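Local coordinates for probable transcriptional regulator (Pseudomonas aeruginosa, PDB 2FBI), which probably binds DNA as a dimer through winged helix-turn-helix domains and regulates transcription, as other members of the MarR family do, at residues I42-R46 with Y93-T97. Residues are numbered along the deposited sequence; the frame is centred on the assembly and turned at random.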
loop_
_atom_site.group_PDB
_atom_site.type_symbol
_atom_site.label_atom_id
_atom_site.label_comp_id
_atom_site.label_asym_id
_atom_site.label_seq_id
_atom_site.Cartn_x
_atom_site.Cartn_y
_atom_site.Cartn_z
ATOM N N ILE A 42 10.098 11.439 5.092
ATOM C CA ILE A 42 10.983 11.788 6.218
ATOM C C ILE A 42 11.781 10.562 6.689
ATOM O O ILE A 42 12.999 10.635 6.845
ATOM C CB ILE A 42 10.137 12.387 7.397
ATOM C CG1 ILE A 42 9.600 13.752 6.989
ATOM C CG2 ILE A 42 11.004 12.474 8.672
ATOM C CD1 ILE A 42 8.482 14.308 7.879
ATOM N N ARG A 43 11.092 9.435 6.869
ATOM C CA ARG A 43 11.744 8.193 7.283
ATOM C C ARG A 43 12.877 7.760 6.345
ATOM O O ARG A 43 13.929 7.316 6.805
ATOM C CB ARG A 43 10.744 7.038 7.344
ATOM C CG ARG A 43 9.810 7.043 8.552
ATOM C CD ARG A 43 10.573 6.533 9.718
ATOM N NE ARG A 43 10.156 5.206 10.127
ATOM C CZ ARG A 43 10.957 4.310 10.706
ATOM N NH1 ARG A 43 10.456 3.168 11.082
ATOM N NH2 ARG A 43 12.260 4.538 10.871
ATOM N N ILE A 44 12.643 7.831 5.031
ATOM C CA ILE A 44 13.700 7.409 4.049
ATOM C C ILE A 44 14.843 8.385 4.017
ATOM O O ILE A 44 15.992 8.027 3.952
ATOM C CB ILE A 44 13.096 7.254 2.606
ATOM C CG1 ILE A 44 12.243 5.984 2.562
ATOM C CG2 ILE A 44 14.219 7.183 1.526
ATOM C CD1 ILE A 44 11.026 6.179 1.764
ATOM N N LEU A 45 14.528 9.654 4.020
ATOM C CA LEU A 45 15.578 10.652 4.013
ATOM C C LEU A 45 16.421 10.640 5.344
ATOM O O LEU A 45 17.634 10.879 5.348
ATOM C CB LEU A 45 14.921 12.005 3.771
ATOM C CG LEU A 45 14.384 12.340 2.362
ATOM C CD1 LEU A 45 13.743 13.736 2.356
ATOM C CD2 LEU A 45 15.544 12.247 1.264
ATOM N N ARG A 46 15.773 10.317 6.450
ATOM C CA ARG A 46 16.482 10.097 7.725
ATOM C C ARG A 46 17.470 8.942 7.631
ATOM O O ARG A 46 18.666 9.114 7.816
ATOM C CB ARG A 46 15.453 9.835 8.830
ATOM C CG ARG A 46 16.037 9.509 10.220
ATOM C CD ARG A 46 16.924 10.612 10.845
ATOM N NE ARG A 46 17.281 10.142 12.223
ATOM C CZ ARG A 46 17.641 10.931 13.236
ATOM N NH1 ARG A 46 17.939 10.377 14.403
ATOM N NH2 ARG A 46 17.732 12.253 13.089
ATOM N N TYR A 93 18.248 16.536 -5.986
ATOM C CA TYR A 93 18.411 15.891 -4.680
ATOM C C TYR A 93 17.628 16.510 -3.541
ATOM O O TYR A 93 17.387 17.723 -3.459
ATOM C CB TYR A 93 19.890 15.838 -4.291
ATOM C CG TYR A 93 20.569 14.765 -5.052
ATOM C CD1 TYR A 93 20.723 14.867 -6.449
ATOM C CD2 TYR A 93 21.024 13.634 -4.410
ATOM C CE1 TYR A 93 21.337 13.858 -7.157
ATOM C CE2 TYR A 93 21.660 12.639 -5.112
ATOM C CZ TYR A 93 21.801 12.755 -6.471
ATOM O OH TYR A 93 22.386 11.728 -7.156
ATOM N N VAL A 94 17.242 15.643 -2.635
ATOM C CA VAL A 94 16.431 16.065 -1.522
ATOM C C VAL A 94 17.121 15.624 -0.206
ATOM O O VAL A 94 17.654 14.528 -0.104
ATOM C CB VAL A 94 14.970 15.492 -1.584
ATOM C CG1 VAL A 94 14.126 16.158 -0.575
ATOM C CG2 VAL A 94 14.305 15.662 -2.985
ATOM N N ASN A 95 17.060 16.487 0.799
ATOM C CA ASN A 95 17.475 16.075 2.155
ATOM C C ASN A 95 16.663 16.717 3.294
ATOM O O ASN A 95 15.975 17.737 3.123
ATOM C CB ASN A 95 19.003 16.241 2.339
ATOM C CG ASN A 95 19.436 17.680 2.335
ATOM O OD1 ASN A 95 19.788 18.233 1.298
ATOM N ND2 ASN A 95 19.436 18.307 3.519
ATOM N N LEU A 96 16.691 16.084 4.453
ATOM C CA LEU A 96 16.030 16.717 5.621
ATOM C C LEU A 96 16.794 17.968 6.033
ATOM O O LEU A 96 18.015 18.028 5.925
ATOM C CB LEU A 96 15.937 15.737 6.779
ATOM C CG LEU A 96 14.963 14.598 6.563
ATOM C CD1 LEU A 96 15.293 13.537 7.610
ATOM C CD2 LEU A 96 13.506 15.098 6.637
ATOM N N THR A 97 16.072 18.994 6.449
ATOM C CA THR A 97 16.723 20.163 7.063
ATOM C C THR A 97 16.972 19.850 8.573
ATOM O O THR A 97 16.479 18.824 9.089
ATOM C CB THR A 97 15.805 21.358 7.026
ATOM O OG1 THR A 97 14.598 20.978 7.651
ATOM C CG2 THR A 97 15.449 21.804 5.493
HETATM O O HOH W 1 18.320 13.606 4.710
#
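One turn of helix 36-48 crosses the end of strand 91-96 almost at right angles: the axes of 42-46 and 93-96 run at 93° and come within 7.9 Å, and the nearest CA atoms, those of L45 and N95, are 6.0 Å apart. No direct hydrogen bond joins the two segments. Instead, a water accepts a hydrogen bond from L96 N (3.0 Å to the water oxygen) and donates one to L45 O (2.9 Å), tying a strand amide to a helix carbonyl. Beside this bridge two leucines, each with its CB directed at the other segment, interlock. L96 lays its side chain against the helix, with CG 3.8 Å from L45 CB, CD1 3.5 Å from R46 N, and CD2 4.1 Å from I42 CG1. L45 reaches back along the strand, its CD1 3.8 Å from V94 CG1 and its CD2 3.4 Å from V94 O. V80 of the neighbouring strand and L56 of helix 53-59 also pack on both L45 and V94, joining the contact to the rest of the domain core. Polar ends turn aside: R46 bonds through NH2 to Q101 OE1, and N95 accepts a bond from W83 NE1 while its ND2 donates to L96 O (2.8 Å). T97 then N-caps helix 98-122 through OG1 to G100 N. In the winged helix-turn-helix fold of MarR proteins, 91-96 is a strand of the wing; its base thus meets helix 36-48 mainly through the fit of aliphatic side chains, the water being the one polar link between the segments.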